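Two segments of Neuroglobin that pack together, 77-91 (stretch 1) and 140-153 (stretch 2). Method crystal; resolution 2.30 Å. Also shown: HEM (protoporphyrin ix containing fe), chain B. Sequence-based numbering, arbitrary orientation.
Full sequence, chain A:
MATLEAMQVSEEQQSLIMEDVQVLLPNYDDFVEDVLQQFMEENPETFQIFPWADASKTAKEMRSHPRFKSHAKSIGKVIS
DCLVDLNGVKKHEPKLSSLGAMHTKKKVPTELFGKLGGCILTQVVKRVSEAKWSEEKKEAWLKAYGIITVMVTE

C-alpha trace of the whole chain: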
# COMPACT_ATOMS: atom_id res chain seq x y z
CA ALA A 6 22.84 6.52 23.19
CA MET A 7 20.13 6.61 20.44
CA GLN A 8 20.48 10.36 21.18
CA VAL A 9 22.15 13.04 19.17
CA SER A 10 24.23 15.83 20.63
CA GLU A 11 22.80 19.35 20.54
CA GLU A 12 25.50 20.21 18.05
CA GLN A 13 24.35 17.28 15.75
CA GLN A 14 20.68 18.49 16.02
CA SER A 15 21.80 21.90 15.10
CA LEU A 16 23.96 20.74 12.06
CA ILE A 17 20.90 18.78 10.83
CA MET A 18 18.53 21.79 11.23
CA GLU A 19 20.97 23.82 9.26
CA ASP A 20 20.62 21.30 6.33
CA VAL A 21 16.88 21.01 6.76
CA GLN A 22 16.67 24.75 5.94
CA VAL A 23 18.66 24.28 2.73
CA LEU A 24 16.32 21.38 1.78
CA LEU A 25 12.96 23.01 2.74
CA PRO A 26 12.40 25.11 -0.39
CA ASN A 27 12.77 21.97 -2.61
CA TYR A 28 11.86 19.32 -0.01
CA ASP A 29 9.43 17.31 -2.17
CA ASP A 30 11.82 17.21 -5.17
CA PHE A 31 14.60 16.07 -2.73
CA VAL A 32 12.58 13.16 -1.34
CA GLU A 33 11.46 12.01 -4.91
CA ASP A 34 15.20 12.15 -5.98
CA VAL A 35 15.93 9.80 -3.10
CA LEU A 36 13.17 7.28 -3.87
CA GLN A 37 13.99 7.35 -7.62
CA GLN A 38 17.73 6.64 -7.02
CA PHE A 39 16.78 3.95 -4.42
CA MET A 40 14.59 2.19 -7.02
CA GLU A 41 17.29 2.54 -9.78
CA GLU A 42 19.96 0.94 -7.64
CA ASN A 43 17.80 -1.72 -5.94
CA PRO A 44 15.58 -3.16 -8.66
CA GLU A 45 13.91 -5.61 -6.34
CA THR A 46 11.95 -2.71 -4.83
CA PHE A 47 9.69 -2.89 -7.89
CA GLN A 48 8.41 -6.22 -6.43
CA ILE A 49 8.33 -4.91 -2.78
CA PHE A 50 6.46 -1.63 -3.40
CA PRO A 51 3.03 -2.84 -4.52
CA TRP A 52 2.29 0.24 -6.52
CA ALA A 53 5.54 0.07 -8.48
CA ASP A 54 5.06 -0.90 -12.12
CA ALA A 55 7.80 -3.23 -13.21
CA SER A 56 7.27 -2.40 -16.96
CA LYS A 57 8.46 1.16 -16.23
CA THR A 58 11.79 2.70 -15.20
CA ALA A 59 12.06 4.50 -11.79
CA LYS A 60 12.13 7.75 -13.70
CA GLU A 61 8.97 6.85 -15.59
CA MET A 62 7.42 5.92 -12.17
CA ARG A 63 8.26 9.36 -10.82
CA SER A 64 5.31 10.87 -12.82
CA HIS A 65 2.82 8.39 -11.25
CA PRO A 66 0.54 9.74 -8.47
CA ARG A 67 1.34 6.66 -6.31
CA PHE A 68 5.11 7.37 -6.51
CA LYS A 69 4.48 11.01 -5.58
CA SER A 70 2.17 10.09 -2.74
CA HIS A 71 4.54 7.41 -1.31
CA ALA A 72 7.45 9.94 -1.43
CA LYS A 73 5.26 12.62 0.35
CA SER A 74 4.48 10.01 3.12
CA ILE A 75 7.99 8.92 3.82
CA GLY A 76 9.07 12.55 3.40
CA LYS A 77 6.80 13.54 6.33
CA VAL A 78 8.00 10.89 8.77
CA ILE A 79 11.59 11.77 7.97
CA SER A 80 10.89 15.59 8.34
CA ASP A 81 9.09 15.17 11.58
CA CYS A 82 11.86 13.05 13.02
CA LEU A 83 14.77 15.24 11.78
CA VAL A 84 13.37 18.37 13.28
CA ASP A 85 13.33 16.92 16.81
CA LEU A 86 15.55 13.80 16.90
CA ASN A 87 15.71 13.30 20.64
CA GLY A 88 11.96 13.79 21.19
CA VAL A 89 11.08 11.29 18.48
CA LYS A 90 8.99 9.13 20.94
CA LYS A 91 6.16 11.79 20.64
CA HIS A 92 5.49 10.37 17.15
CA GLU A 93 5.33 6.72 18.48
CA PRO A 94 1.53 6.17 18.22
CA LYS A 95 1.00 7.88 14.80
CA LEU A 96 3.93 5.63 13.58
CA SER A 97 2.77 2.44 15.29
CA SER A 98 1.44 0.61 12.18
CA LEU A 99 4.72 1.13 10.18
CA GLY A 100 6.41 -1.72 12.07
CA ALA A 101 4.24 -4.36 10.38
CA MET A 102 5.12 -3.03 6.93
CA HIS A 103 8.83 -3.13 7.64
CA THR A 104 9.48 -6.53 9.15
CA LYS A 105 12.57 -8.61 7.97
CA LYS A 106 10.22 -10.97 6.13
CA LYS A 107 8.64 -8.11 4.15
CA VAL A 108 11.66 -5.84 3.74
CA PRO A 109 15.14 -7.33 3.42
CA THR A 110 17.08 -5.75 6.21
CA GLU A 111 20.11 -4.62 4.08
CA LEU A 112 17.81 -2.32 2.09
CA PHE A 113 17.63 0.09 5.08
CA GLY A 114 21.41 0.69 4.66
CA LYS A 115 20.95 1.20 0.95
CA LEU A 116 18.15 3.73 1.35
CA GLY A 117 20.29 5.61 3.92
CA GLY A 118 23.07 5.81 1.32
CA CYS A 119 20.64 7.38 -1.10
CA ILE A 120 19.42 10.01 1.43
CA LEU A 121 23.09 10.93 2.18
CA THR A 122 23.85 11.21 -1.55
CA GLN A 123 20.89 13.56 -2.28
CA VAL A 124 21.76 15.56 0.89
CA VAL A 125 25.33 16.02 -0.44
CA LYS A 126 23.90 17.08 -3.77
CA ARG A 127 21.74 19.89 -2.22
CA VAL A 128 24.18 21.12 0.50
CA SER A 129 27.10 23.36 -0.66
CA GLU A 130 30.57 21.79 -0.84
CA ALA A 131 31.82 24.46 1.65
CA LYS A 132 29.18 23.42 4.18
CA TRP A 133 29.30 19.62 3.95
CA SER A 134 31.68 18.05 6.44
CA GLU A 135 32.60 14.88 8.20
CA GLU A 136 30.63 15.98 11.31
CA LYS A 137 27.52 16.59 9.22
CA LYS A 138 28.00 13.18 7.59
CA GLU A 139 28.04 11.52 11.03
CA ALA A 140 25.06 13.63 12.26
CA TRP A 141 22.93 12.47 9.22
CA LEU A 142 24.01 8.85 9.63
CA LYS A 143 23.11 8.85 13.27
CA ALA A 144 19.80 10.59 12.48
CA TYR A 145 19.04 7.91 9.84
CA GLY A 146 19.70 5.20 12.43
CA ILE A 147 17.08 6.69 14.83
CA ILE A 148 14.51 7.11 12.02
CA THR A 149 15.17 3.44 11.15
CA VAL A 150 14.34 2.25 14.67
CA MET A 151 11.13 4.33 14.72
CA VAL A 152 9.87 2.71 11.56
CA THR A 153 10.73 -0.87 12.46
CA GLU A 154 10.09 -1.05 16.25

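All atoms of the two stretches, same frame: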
# COMPACT_ATOMS: atom_id res chain seq x y z
N LYS A 77 7.38 12.98 5.10
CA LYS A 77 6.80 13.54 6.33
C LYS A 77 7.31 12.93 7.59
O LYS A 77 7.68 13.65 8.54
CB LYS A 77 5.24 13.34 6.21
CG LYS A 77 4.43 13.88 7.37
CD LYS A 77 4.58 15.39 7.51
CE LYS A 77 3.54 15.94 8.57
NZ LYS A 77 4.20 16.71 9.68
N VAL A 78 7.32 11.60 7.67
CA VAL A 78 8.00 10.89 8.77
C VAL A 78 9.44 11.31 8.92
O VAL A 78 9.94 11.62 10.00
CB VAL A 78 7.93 9.31 8.60
CG1 VAL A 78 8.80 8.67 9.61
CG2 VAL A 78 6.47 8.86 8.81
N ILE A 79 10.18 11.36 7.82
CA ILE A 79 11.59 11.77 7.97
C ILE A 79 11.65 13.26 8.53
O ILE A 79 12.43 13.57 9.37
CB ILE A 79 12.30 11.66 6.61
CG1 ILE A 79 12.53 10.16 6.20
CG2 ILE A 79 13.50 12.50 6.58
CD1 ILE A 79 12.87 10.00 4.68
N SER A 80 10.94 14.16 7.91
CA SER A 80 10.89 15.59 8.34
C SER A 80 10.54 15.79 9.79
O SER A 80 11.27 16.43 10.55
CB SER A 80 9.86 16.37 7.52
OG SER A 80 10.26 17.65 7.89
N ASP A 81 9.51 15.07 10.23
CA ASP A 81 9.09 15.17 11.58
C ASP A 81 10.13 14.61 12.51
O ASP A 81 10.18 14.99 13.73
CB ASP A 81 7.84 14.32 11.79
CG ASP A 81 6.57 15.02 11.35
OD1 ASP A 81 6.58 16.21 10.92
OD2 ASP A 81 5.57 14.29 11.36
N CYS A 82 10.88 13.60 12.06
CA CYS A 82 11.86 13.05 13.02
C CYS A 82 13.07 14.00 13.07
O CYS A 82 13.62 14.23 14.18
CB CYS A 82 12.38 11.66 12.68
SG CYS A 82 11.23 10.36 12.77
N LEU A 83 13.48 14.52 11.91
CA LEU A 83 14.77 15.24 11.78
C LEU A 83 14.75 16.53 12.63
O LEU A 83 15.76 16.98 13.21
CB LEU A 83 15.01 15.64 10.31
CG LEU A 83 15.40 14.55 9.22
CD1 LEU A 83 15.65 15.29 7.83
CD2 LEU A 83 16.64 13.90 9.71
N VAL A 84 13.55 17.07 12.75
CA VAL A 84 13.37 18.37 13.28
C VAL A 84 13.37 18.26 14.82
O VAL A 84 13.65 19.17 15.53
CB VAL A 84 12.17 18.95 12.48
CG1 VAL A 84 10.86 19.06 13.23
CG2 VAL A 84 12.61 19.99 11.56
N ASP A 85 13.20 17.07 15.36
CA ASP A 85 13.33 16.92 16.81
C ASP A 85 13.79 15.48 17.12
O ASP A 85 13.00 14.63 17.57
CB ASP A 85 11.98 17.24 17.51
CG ASP A 85 12.01 17.02 19.07
OD1 ASP A 85 13.10 16.84 19.72
OD2 ASP A 85 10.90 16.96 19.64
N LEU A 86 15.07 15.21 16.90
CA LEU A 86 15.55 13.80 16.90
C LEU A 86 15.44 13.12 18.21
O LEU A 86 15.07 11.94 18.27
CB LEU A 86 16.98 13.65 16.38
CG LEU A 86 16.97 13.75 14.84
CD1 LEU A 86 18.30 14.24 14.27
CD2 LEU A 86 16.48 12.45 14.12
N ASN A 87 15.76 13.86 19.28
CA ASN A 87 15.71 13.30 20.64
C ASN A 87 14.30 13.09 21.23
O ASN A 87 14.10 12.24 22.11
CB ASN A 87 16.62 14.11 21.59
CG ASN A 87 18.12 13.89 21.28
OD1 ASN A 87 18.49 12.87 20.67
ND2 ASN A 87 18.97 14.86 21.65
N GLY A 88 13.33 13.82 20.70
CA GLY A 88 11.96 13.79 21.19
C GLY A 88 11.06 12.97 20.29
O GLY A 88 9.80 13.11 20.30
N VAL A 89 11.72 12.09 19.52
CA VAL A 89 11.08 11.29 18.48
C VAL A 89 9.93 10.40 19.05
O VAL A 89 8.89 10.21 18.37
CB VAL A 89 12.17 10.49 17.64
CG1 VAL A 89 12.47 9.19 18.24
CG2 VAL A 89 11.77 10.33 16.23
N LYS A 90 10.08 9.91 20.29
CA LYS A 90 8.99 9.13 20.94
C LYS A 90 7.59 9.79 20.99
O LYS A 90 6.62 9.08 21.19
CB LYS A 90 9.41 8.59 22.32
CG LYS A 90 10.12 7.25 22.25
CD LYS A 90 11.59 7.39 21.85
CE LYS A 90 12.34 6.06 22.01
NZ LYS A 90 13.79 6.27 22.35
N LYS A 91 7.47 11.11 20.79
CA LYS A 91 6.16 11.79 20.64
C LYS A 91 5.35 11.32 19.42
O LYS A 91 4.11 11.46 19.39
CB LYS A 91 6.30 13.33 20.55
CG LYS A 91 5.97 14.03 21.85
CD LYS A 91 5.13 15.31 21.65
CE LYS A 91 4.90 16.02 22.99
NZ LYS A 91 4.14 17.30 22.86
N ALA A 140 26.38 13.22 11.70
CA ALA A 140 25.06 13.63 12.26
C ALA A 140 23.89 12.99 11.43
O ALA A 140 22.93 12.38 11.98
CB ALA A 140 24.91 15.19 12.29
N TRP A 141 23.98 13.10 10.10
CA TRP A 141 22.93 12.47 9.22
C TRP A 141 22.87 10.97 9.35
O TRP A 141 21.80 10.40 9.47
CB TRP A 141 23.20 12.85 7.80
CG TRP A 141 22.66 14.15 7.49
CD1 TRP A 141 23.30 15.37 7.57
CD2 TRP A 141 21.32 14.40 7.03
NE1 TRP A 141 22.45 16.36 7.11
CE2 TRP A 141 21.21 15.80 6.86
CE3 TRP A 141 20.16 13.60 6.89
CZ2 TRP A 141 20.03 16.40 6.47
CZ3 TRP A 141 18.95 14.21 6.44
CH2 TRP A 141 18.91 15.61 6.25
N LEU A 142 24.02 10.32 9.51
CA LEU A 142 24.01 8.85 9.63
C LEU A 142 23.38 8.42 10.93
O LEU A 142 22.61 7.39 11.05
CB LEU A 142 25.44 8.24 9.45
CG LEU A 142 26.01 8.22 8.00
CD1 LEU A 142 27.54 8.01 7.92
CD2 LEU A 142 25.28 7.20 7.05
N LYS A 143 23.74 9.16 11.98
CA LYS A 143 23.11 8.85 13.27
C LYS A 143 21.58 9.14 13.23
O LYS A 143 20.74 8.33 13.68
CB LYS A 143 23.80 9.66 14.39
CG LYS A 143 23.42 9.09 15.80
CD LYS A 143 24.43 9.42 16.91
CE LYS A 143 24.01 8.68 18.21
NZ LYS A 143 24.92 8.91 19.38
N ALA A 144 21.22 10.28 12.69
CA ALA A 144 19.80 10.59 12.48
C ALA A 144 19.08 9.46 11.73
O ALA A 144 17.97 9.07 12.08
CB ALA A 144 19.66 11.94 11.63
N TYR A 145 19.70 8.95 10.65
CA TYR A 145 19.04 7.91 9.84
C TYR A 145 18.83 6.66 10.67
O TYR A 145 17.80 5.98 10.58
CB TYR A 145 19.85 7.58 8.54
CG TYR A 145 19.11 6.57 7.74
CD1 TYR A 145 17.92 6.90 7.11
CD2 TYR A 145 19.57 5.24 7.67
CE1 TYR A 145 17.20 5.94 6.38
CE2 TYR A 145 18.93 4.32 6.92
CZ TYR A 145 17.74 4.65 6.28
OH TYR A 145 17.11 3.65 5.58
N GLY A 146 19.81 6.34 11.49
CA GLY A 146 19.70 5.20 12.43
C GLY A 146 18.48 5.30 13.37
O GLY A 146 17.79 4.30 13.61
N ILE A 147 18.21 6.49 13.90
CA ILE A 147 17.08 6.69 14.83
C ILE A 147 15.80 6.57 14.02
O ILE A 147 14.88 5.95 14.47
CB ILE A 147 17.13 8.11 15.51
CG1 ILE A 147 18.11 8.13 16.71
CG2 ILE A 147 15.75 8.61 15.93
CD1 ILE A 147 18.90 9.51 16.80
N ILE A 148 15.72 7.20 12.86
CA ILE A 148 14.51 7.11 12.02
C ILE A 148 14.20 5.60 11.66
O ILE A 148 13.05 5.13 11.72
CB ILE A 148 14.67 7.96 10.76
CG1 ILE A 148 14.78 9.45 11.12
CG2 ILE A 148 13.53 7.66 9.75
CD1 ILE A 148 15.10 10.37 9.97
N THR A 149 15.26 4.84 11.40
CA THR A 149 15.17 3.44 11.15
C THR A 149 14.49 2.64 12.24
O THR A 149 13.58 1.81 11.96
CB THR A 149 16.56 2.87 10.82
OG1 THR A 149 16.94 3.45 9.59
CG2 THR A 149 16.49 1.28 10.67
N VAL A 150 14.97 2.84 13.46
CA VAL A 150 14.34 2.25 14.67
C VAL A 150 12.88 2.68 14.82
O VAL A 150 12.03 1.86 15.08
CB VAL A 150 15.11 2.64 15.94
CG1 VAL A 150 14.29 2.35 17.24
CG2 VAL A 150 16.56 1.93 15.96
N MET A 151 12.54 3.94 14.59
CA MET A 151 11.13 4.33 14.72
C MET A 151 10.22 3.58 13.74
O MET A 151 9.00 3.43 13.95
CB MET A 151 11.00 5.84 14.51
CG MET A 151 11.72 6.69 15.61
SD MET A 151 11.22 6.20 17.30
CE MET A 151 9.64 7.08 17.32
N VAL A 152 10.76 3.19 12.60
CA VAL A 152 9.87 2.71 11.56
C VAL A 152 9.80 1.18 11.64
O VAL A 152 8.89 0.56 11.10
CB VAL A 152 10.39 3.27 10.26
CG1 VAL A 152 10.73 2.21 9.28
CG2 VAL A 152 9.48 4.36 9.78
N THR A 153 10.72 0.56 12.35
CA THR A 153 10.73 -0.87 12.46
C THR A 153 10.31 -1.44 13.85
O THR A 153 10.11 -2.66 14.00
CB THR A 153 12.13 -1.42 12.18
OG1 THR A 153 13.07 -0.72 12.99
CG2 THR A 153 12.48 -1.25 10.72
CHA HEM B . 5.61 1.97 3.75
CHB HEM B . 8.57 5.22 5.68
CHC HEM B . 12.31 2.19 4.79
CHD HEM B . 9.48 -0.43 1.94
C1A HEM B . 6.07 3.11 4.36
C2A HEM B . 5.28 4.13 4.96
C3A HEM B . 6.09 5.03 5.48
C4A HEM B . 7.41 4.57 5.29
CMA HEM B . 5.72 6.34 6.25
CAA HEM B . 3.72 4.14 4.96
CBA HEM B . 3.26 5.00 3.80
CGA HEM B . 1.77 4.86 3.54
O1A HEM B . 0.94 4.83 4.43
O2A HEM B . 1.39 4.76 2.35
C1B HEM B . 9.88 4.68 5.66
C2B HEM B . 11.07 5.23 6.28
C3B HEM B . 12.07 4.40 6.08
C4B HEM B . 11.58 3.31 5.26
CMB HEM B . 11.05 6.56 7.09
CAB HEM B . 13.54 4.59 6.51
CBB HEM B . 13.87 4.50 7.81
C1C HEM B . 11.88 1.27 3.86
C2C HEM B . 12.71 0.39 3.03
C3C HEM B . 11.94 -0.26 2.18
C4C HEM B . 10.59 0.14 2.49
CMC HEM B . 14.26 0.31 3.05
CAC HEM B . 12.39 -1.34 1.12
CBC HEM B . 11.69 -1.41 -0.02
C1D HEM B . 8.16 -0.19 2.30
C2D HEM B . 6.98 -1.00 1.96
C3D HEM B . 5.88 -0.21 2.53
C4D HEM B . 6.39 1.00 3.12
CMD HEM B . 6.84 -2.29 1.14
CAD HEM B . 4.38 -0.47 2.40
CBD HEM B . 5.06 0.45 1.32
CGD HEM B . 3.95 0.78 0.51
O1D HEM B . 4.25 1.30 -0.58
O2D HEM B . 2.86 0.40 1.06
NA HEM B . 7.36 3.40 4.60
NB HEM B . 10.24 3.52 5.08
NC HEM B . 10.60 1.10 3.49
ND HEM B . 7.74 0.91 3.04
FE HEM B . 8.93 2.20 4.06

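How do the two backbones lie against each other? Stretch 2 is helical throughout, while stretch 1 begins as helix, passes through a looser turn and closes with a 3-10 segment at 89-91. The two helix axes approach to 10.2 Å, with their N-to-C directions 120° apart, so they cross obliquely while running in broadly opposing senses. Two of the nearest backbone pairings fall in this region: the CA of Cys-82 lies 6.6 Å from the CA of Ile-148, and the CA of Leu-83 lies 6.9 Å from the CA of Ala-144.

What fills the space between the helices? The contact is apolar, burying 590 Å² in all, and Ile-148 gives up the largest share. Ile-148 CG1 meets Cys-82 CB at 3.6 Å, and Ile-148 CD1 sits 3.9 Å from Leu-83 CD2 and 4.3 Å from Ile-79 CG2, so one branched side chain touches three residues of the opposing helix. Leu-83 leaves its backbone sideways, yet its end comes nearer to stretch 2. Leu-83 CD2 lies 4.1 Å from Ala-144 CB, and Leu-83 CD1 reaches Trp-141 CH2 at 3.6 Å, approaching the indole ring obliquely. Trp-141 starts away from stretch 1, but its long side chain brings the ring back to meet the leucine.

How does the contact continue beyond the first helix? Leu-86 points toward stretch 2 and sets CD1 3.8 Å from Ala-144 CB, so this short methyl is shared with Leu-83. Val-89 then places CG1 4.1 Å from Ile-147 CG2 and 3.4 Å from Met-151 SD, a close contact between a methyl and a polarizable sulfur. Val-89 is poorly ordered, so this end of the interface is less sharply defined.

Where, then, is the hydrogen bonding? None crosses between the stretches; dispersion and the exclusion of water account for the pairing, while polar bonds brace each stretch internally. Lys-77 NZ forms a salt bridge with Asp-81 OD1 at 2.7 Å, one helical turn along. In stretch 2, Thr-149 OG1 donates to Tyr-145 O and Thr-153 OG1 to Thr-149 O, both at 2.8 Å, returning each hydroxyl to a carbonyl of its own helix.

Do the stretches also share the heme? Both contribute to its apolar surroundings: Val-78 CG2 lies 3.7 Å from HEM CMA, and Ile-148 CG2 lies 3.7 Å from HEM CBB. Val-152 CG2 joins the two settings, 3.8 Å from HEM CMB and 4.4 Å from Val-78 CG1.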